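Local atomic coordinates of Ton_1535 (Thermococcus onnurineus, PDB entry 3ZPJ), a protein that is of unknown function but folds as an alpha-solenoid, a right-handed coil of helices that contains an unusual left-handed helical turn. Residues E176-Y181 with L206-Y211; M183-F188 with Q195-V200. All coordinates share one frame; numbering follows the deposited sequence.

Both contacts join the same two elements, helix 174-190 and helix 194-209, which run antiparallel at contact 2. Contact 2 lies near the short connection between them and is buried. Contact 1 lies farther from that connection, toward the start of the first helix and at the end of the second and just beyond it, and is only partly buried. Their centres are about 13 Å apart. Contact 1 is thin and depends on a bent methionine that reaches an alanine, a lysine chain and a tyrosine ring. Contact 2 covers more surface and is built on two phenylalanines packed against arginine, alanine and valine. Tyr181 O meets Val200 CG1 at 3.4 Å, so the two contacts touch.

Contact 1 of 2, residues E176-Y181 with L206-Y211; sequences EAMDFY and LAKTVY
The rings of Tyr181 and Tyr211 both meet this contact at an edge. At the Tyr181 edge, near the ring plane, Tyr181 CE2 lies 4.2 Å from Ala207 CB. At the Tyr211 edge, Tyr211 CE1 lies 4.1 Å from Met178 CE. The Phe180 ring takes no part: Glu176 O and Ala177 O lie at its edge, in plane, and it packs on helix 130-146.

Met178 carries most of the contact. Its CG is anti to the backbone N (chi1 -153°), and the chain then bends at chi2 and again at chi3. The bends bring the methyl end onto the other helix. Met178 CE touches Ala207 CB at 3.7 Å. Met178 SD follows behind, 4.1 Å from Ala207 CB. Lys208 touches the methyl through CG, near the root of its chain. The lysine and methionine chains cross at about a right angle.

This is helix-to-helix packing within an alpha-solenoid, between neighbouring helices 174-190 and 194-209. The small side chain of Ala207 receives both Met178 and Tyr181. Met178 and Tyr181 are three residues apart, so they point to the same side of their helix. The helix of Ala207 ends at Thr209, and Val210 leaves helical geometry. Tyr211 therefore comes from the turn beyond; its CG is anti to the backbone N (chi1 -168°), which swings the ring back to the methionine methyl. Ser174 OG is hydrogen-bonded to Ala207 O and Val210 O, which ties this helix end to the start of helix 174-190. The hydroxyl of the buried Tyr181 is hydrogen-bonded to Asp170 and Arg219.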
loop_
_atom_site.group_PDB
_atom_site.type_symbol
_atom_site.label_atom_id
_atom_site.label_comp_id
_atom_site.label_asym_id
_atom_site.label_seq_id
_atom_site.Cartn_x
_atom_site.Cartn_y
_atom_site.Cartn_z
ATOM N N GLU A 176 2.100 -5.637 -1.670
ATOM C CA GLU A 176 2.116 -5.949 -0.254
ATOM C C GLU A 176 0.874 -5.416 0.442
ATOM O O GLU A 176 0.390 -6.025 1.387
ATOM C CB GLU A 176 3.403 -5.432 0.390
ATOM C CG GLU A 176 4.652 -6.138 -0.147
ATOM C CD GLU A 176 5.945 -5.430 0.251
ATOM O OE1 GLU A 176 5.873 -4.366 0.918
ATOM O OE2 GLU A 176 7.034 -5.938 -0.109
ATOM N N ALA A 177 0.331 -4.308 -0.056
ATOM C CA ALA A 177 -0.793 -3.650 0.609
ATOM C C ALA A 177 -2.104 -4.421 0.515
ATOM O O ALA A 177 -2.980 -4.292 1.377
ATOM C CB ALA A 177 -0.974 -2.233 0.068
ATOM N N MET A 178 -2.230 -5.239 -0.522
ATOM C CA MET A 178 -3.515 -5.847 -0.847
ATOM C C MET A 178 -4.128 -6.668 0.304
ATOM O O MET A 178 -5.301 -6.508 0.625
ATOM C CB MET A 178 -3.429 -6.674 -2.153
ATOM C CG MET A 178 -4.773 -6.762 -2.884
ATOM S SD MET A 178 -5.295 -5.172 -3.621
ATOM C CE MET A 178 -3.964 -5.028 -4.823
ATOM N N ASP A 179 -3.337 -7.517 0.942
ATOM C CA ASP A 179 -3.868 -8.365 2.013
ATOM C C ASP A 179 -4.390 -7.575 3.231
ATOM O O ASP A 179 -5.364 -7.969 3.863
ATOM C CB ASP A 179 -2.814 -9.367 2.430
ATOM C CG ASP A 179 -2.701 -10.531 1.459
ATOM O OD1 ASP A 179 -3.692 -10.791 0.748
ATOM O OD2 ASP A 179 -1.632 -11.184 1.420
ATOM N N PHE A 180 -3.744 -6.453 3.527
ATOM C CA PHE A 180 -4.135 -5.582 4.628
ATOM C C PHE A 180 -5.470 -4.930 4.317
ATOM O O PHE A 180 -6.364 -4.859 5.164
ATOM C CB PHE A 180 -3.061 -4.511 4.862
ATOM C CG PHE A 180 -1.737 -5.080 5.292
ATOM C CD1 PHE A 180 -0.847 -5.586 4.355
ATOM C CD2 PHE A 180 -1.402 -5.153 6.638
ATOM C CE1 PHE A 180 0.357 -6.143 4.743
ATOM C CE2 PHE A 180 -0.198 -5.709 7.034
ATOM C CZ PHE A 180 0.692 -6.199 6.084
ATOM N N TYR A 181 -5.600 -4.451 3.089
ATOM C CA TYR A 181 -6.838 -3.835 2.653
ATOM C C TYR A 181 -8.030 -4.807 2.648
ATOM O O TYR A 181 -9.143 -4.436 3.028
ATOM C CB TYR A 181 -6.670 -3.270 1.254
ATOM C CG TYR A 181 -5.896 -1.990 1.139
ATOM C CD1 TYR A 181 -5.826 -1.072 2.180
ATOM C CD2 TYR A 181 -5.246 -1.678 -0.056
ATOM C CE1 TYR A 181 -5.086 0.139 2.031
ATOM C CE2 TYR A 181 -4.534 -0.504 -0.213
ATOM C CZ TYR A 181 -4.448 0.399 0.814
ATOM O OH TYR A 181 -3.728 1.556 0.580
ATOM N N LEU A 206 -7.923 0.941 -6.628
ATOM C CA LEU A 206 -6.766 1.752 -6.936
ATOM C C LEU A 206 -5.497 0.908 -6.847
ATOM O O LEU A 206 -4.717 0.875 -7.786
ATOM C CB LEU A 206 -6.704 2.972 -6.014
ATOM C CG LEU A 206 -5.435 3.829 -6.047
ATOM C CD1 LEU A 206 -5.017 4.189 -7.458
ATOM C CD2 LEU A 206 -5.697 5.104 -5.253
ATOM N N ALA A 207 -5.293 0.207 -5.735
ATOM C CA ALA A 207 -4.100 -0.623 -5.636
ATOM C C ALA A 207 -4.039 -1.651 -6.777
ATOM O O ALA A 207 -2.965 -1.948 -7.287
ATOM C CB ALA A 207 -4.019 -1.327 -4.280
ATOM N N LYS A 208 -5.194 -2.184 -7.167
ATOM C CA LYS A 208 -5.256 -3.177 -8.240
ATOM C C LYS A 208 -4.966 -2.564 -9.600
ATOM O O LYS A 208 -4.347 -3.198 -10.443
ATOM C CB LYS A 208 -6.625 -3.866 -8.284
ATOM C CG LYS A 208 -6.710 -5.134 -7.472
ATOM C CD LYS A 208 -8.149 -5.628 -7.369
ATOM C CE LYS A 208 -8.275 -6.720 -6.308
ATOM N NZ LYS A 208 -9.710 -7.087 -6.029
ATOM N N THR A 209 -5.420 -1.333 -9.806
ATOM C CA THR A 209 -5.288 -0.661 -11.093
ATOM C C THR A 209 -3.864 -0.152 -11.274
ATOM O O THR A 209 -3.246 -0.348 -12.322
ATOM C CB THR A 209 -6.224 0.548 -11.190
ATOM O OG1 THR A 209 -7.562 0.159 -10.837
ATOM C CG2 THR A 209 -6.202 1.123 -12.610
ATOM N N VAL A 210 -3.353 0.527 -10.257
ATOM C CA VAL A 210 -1.989 1.048 -10.296
ATOM C C VAL A 210 -1.132 0.145 -9.405
ATOM O O VAL A 210 -0.962 0.404 -8.206
ATOM C CB VAL A 210 -1.948 2.493 -9.795
ATOM C CG1 VAL A 210 -0.584 3.093 -10.043
ATOM C CG2 VAL A 210 -2.998 3.323 -10.507
ATOM N N TYR A 211 -0.613 -0.919 -10.012
ATOM C CA TYR A 211 -0.041 -2.047 -9.297
ATOM C C TYR A 211 1.475 -2.045 -9.372
ATOM O O TYR A 211 2.148 -2.028 -8.346
ATOM C CB TYR A 211 -0.569 -3.354 -9.895
ATOM C CG TYR A 211 -0.278 -4.580 -9.057
ATOM C CD1 TYR A 211 -1.121 -4.937 -8.017
ATOM C CD2 TYR A 211 0.831 -5.394 -9.319
ATOM C CE1 TYR A 211 -0.875 -6.061 -7.252
ATOM C CE2 TYR A 211 1.090 -6.529 -8.549
ATOM C CZ TYR A 211 0.220 -6.844 -7.513
ATOM O OH TYR A 211 0.431 -7.940 -6.718
#

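Contact 2 of 2, residues M183-F188 with Q195-V200; sequences MAFDIF and QRAAIV
Phe188 has CG anti to its carbonyl carbon (chi1 -67°), which sends its ring toward the second helix. Arg196 takes a similar first torsion, and its chain crosses Phe188 at about a right angle. The bend at chi3 only turns the guanidinium end. Phe185 instead has CG anti to the backbone N, and its ring runs past Ala197.

One face of the Phe188 ring carries Ala184 O of its own helix, 3.3 Å above the plane near the rim. Arg196 of the other helix covers the opposite face, with Arg196 CB 4.0 Å from the centroid of the Phe188 ring in a CH-pi contact. Val200 CG2 lies at the edge, in the ring plane, 3.9 Å from Phe188 CE2. Farther along the arginine, Arg196 NH1 comes to 3.8 Å from Phe188 CE1. The guanidinium is tilted 51° from the ring plane, and NH1 forms its salt bridge with Asp163. An alanine at Phe188 would probably loosen the helix pair, because the surface holding Arg196 CB and Val200 CG2 would be lost.

Phe185 meets Ala197 O in the plane of its ring, with Phe185 CD1 3.5 Å from that oxygen. Phe185 CB packs on Val200 CG1 at 3.9 Å. Ala197 CB packs on Phe188 CB. The small alanine lets the backbones come close: the CA atoms of Phe188 and Ala197 are 5.0 Å apart.

The segments form an antiparallel helical hairpin, with axes 8.6 Å apart at 155°. Helix 151-170 borders it, touching Met183, Ile187, Phe188 and Val200, while helix 130-146 also meets Met183.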
loop_
_atom_site.group_PDB
_atom_site.type_symbol
_atom_site.label_atom_id
_atom_site.label_comp_id
_atom_site.label_asym_id
_atom_site.label_seq_id
_atom_site.Cartn_x
_atom_site.Cartn_y
_atom_site.Cartn_z
ATOM N N MET A 183 -8.488 -7.423 4.576
ATOM C CA MET A 183 -8.865 -7.696 5.981
ATOM C C MET A 183 -9.630 -6.506 6.564
ATOM O O MET A 183 -10.698 -6.672 7.167
ATOM C CB MET A 183 -7.652 -8.061 6.857
ATOM C CG MET A 183 -8.017 -8.928 8.074
ATOM S SD MET A 183 -6.700 -9.520 9.163
ATOM C CE MET A 183 -5.431 -9.763 7.986
ATOM N N ALA A 184 -9.140 -5.303 6.300
ATOM C CA ALA A 184 -9.808 -4.103 6.785
ATOM C C ALA A 184 -11.228 -4.010 6.219
ATOM O O ALA A 184 -12.190 -3.777 6.973
ATOM C CB ALA A 184 -8.990 -2.845 6.461
ATOM N N PHE A 185 -11.367 -4.231 4.908
ATOM C CA PHE A 185 -12.679 -4.128 4.276
ATOM C C PHE A 185 -13.614 -5.146 4.873
ATOM O O PHE A 185 -14.773 -4.851 5.169
ATOM C CB PHE A 185 -12.648 -4.383 2.762
ATOM C CG PHE A 185 -14.028 -4.492 2.158
ATOM C CD1 PHE A 185 -14.740 -3.351 1.820
ATOM C CD2 PHE A 185 -14.635 -5.732 1.974
ATOM C CE1 PHE A 185 -16.026 -3.432 1.270
ATOM C CE2 PHE A 185 -15.925 -5.824 1.443
ATOM C CZ PHE A 185 -16.619 -4.673 1.084
ATOM N N ASP A 186 -13.113 -6.363 4.978
ATOM C CA ASP A 186 -13.845 -7.443 5.618
ATOM C C ASP A 186 -14.390 -7.013 6.984
ATOM O O ASP A 186 -15.555 -7.271 7.312
ATOM C CB ASP A 186 -12.930 -8.647 5.777
ATOM C CG ASP A 186 -13.576 -9.918 5.336
ATOM O OD1 ASP A 186 -13.458 -10.236 4.131
ATOM O OD2 ASP A 186 -14.200 -10.588 6.189
ATOM N N ILE A 187 -13.553 -6.321 7.754
ATOM C CA ILE A 187 -13.917 -5.899 9.112
ATOM C C ILE A 187 -14.978 -4.789 9.076
ATOM O O ILE A 187 -15.956 -4.821 9.837
ATOM C CB ILE A 187 -12.671 -5.419 9.894
ATOM C CG1 ILE A 187 -11.867 -6.610 10.421
ATOM C CG2 ILE A 187 -13.060 -4.537 11.048
ATOM C CD1 ILE A 187 -10.502 -6.194 11.025
ATOM N N PHE A 188 -14.786 -3.821 8.178
ATOM C CA PHE A 188 -15.687 -2.684 8.079
ATOM C C PHE A 188 -17.035 -3.094 7.507
ATOM O O PHE A 188 -18.083 -2.521 7.842
ATOM C CB PHE A 188 -15.041 -1.594 7.225
ATOM C CG PHE A 188 -13.843 -0.976 7.874
ATOM C CD1 PHE A 188 -13.719 -0.985 9.259
ATOM C CD2 PHE A 188 -12.844 -0.396 7.121
ATOM C CE1 PHE A 188 -12.619 -0.431 9.871
ATOM C CE2 PHE A 188 -11.722 0.163 7.736
ATOM C CZ PHE A 188 -11.625 0.151 9.106
ATOM N N GLN A 195 -19.167 3.880 5.572
ATOM C CA GLN A 195 -18.341 4.967 5.030
ATOM C C GLN A 195 -16.915 4.532 4.906
ATOM O O GLN A 195 -16.245 4.800 3.901
ATOM C CB GLN A 195 -18.441 6.254 5.853
ATOM C CG GLN A 195 -19.800 6.897 5.698
ATOM C CD GLN A 195 -19.896 8.272 6.354
ATOM O OE1 GLN A 195 -18.886 8.928 6.597
ATOM N NE2 GLN A 195 -21.119 8.720 6.609
ATOM N N ARG A 196 -16.461 3.833 5.926
ATOM C CA ARG A 196 -15.129 3.303 5.926
ATOM C C ARG A 196 -14.961 2.131 4.971
ATOM O O ARG A 196 -13.917 1.993 4.333
ATOM C CB ARG A 196 -14.741 2.890 7.337
ATOM C CG ARG A 196 -14.375 4.057 8.215
ATOM C CD ARG A 196 -13.670 3.536 9.487
ATOM N NE ARG A 196 -14.599 3.572 10.595
ATOM C CZ ARG A 196 -14.347 3.096 11.814
ATOM N NH1 ARG A 196 -13.175 2.532 12.104
ATOM N NH2 ARG A 196 -15.279 3.196 12.735
ATOM N N ALA A 197 -15.962 1.266 4.887
ATOM C CA ALA A 197 -15.872 0.170 3.935
ATOM C C ALA A 197 -15.710 0.719 2.490
ATOM O O ALA A 197 -14.920 0.190 1.712
ATOM C CB ALA A 197 -17.085 -0.750 4.047
ATOM N N ALA A 198 -16.421 1.802 2.168
ATOM C CA ALA A 198 -16.428 2.347 0.795
ATOM C C ALA A 198 -15.020 2.841 0.406
ATOM O O ALA A 198 -14.470 2.456 -0.622
ATOM C CB ALA A 198 -17.454 3.465 0.682
ATOM N N ILE A 199 -14.412 3.632 1.280
ATOM C CA ILE A 199 -13.066 4.132 1.050
ATOM C C ILE A 199 -12.058 2.997 0.833
ATOM O O ILE A 199 -11.219 3.061 -0.077
ATOM C CB ILE A 199 -12.620 5.041 2.215
ATOM C CG1 ILE A 199 -13.482 6.303 2.262
ATOM C CG2 ILE A 199 -11.163 5.411 2.094
ATOM C CD1 ILE A 199 -13.404 7.110 0.992
ATOM N N VAL A 200 -12.146 1.944 1.644
ATOM C CA VAL A 200 -11.202 0.851 1.489
ATOM C C VAL A 200 -11.469 0.070 0.200
ATOM O O VAL A 200 -10.540 -0.412 -0.440
ATOM C CB VAL A 200 -11.170 -0.111 2.706
ATOM C CG1 VAL A 200 -10.215 -1.295 2.433
ATOM C CG2 VAL A 200 -10.728 0.618 3.946
#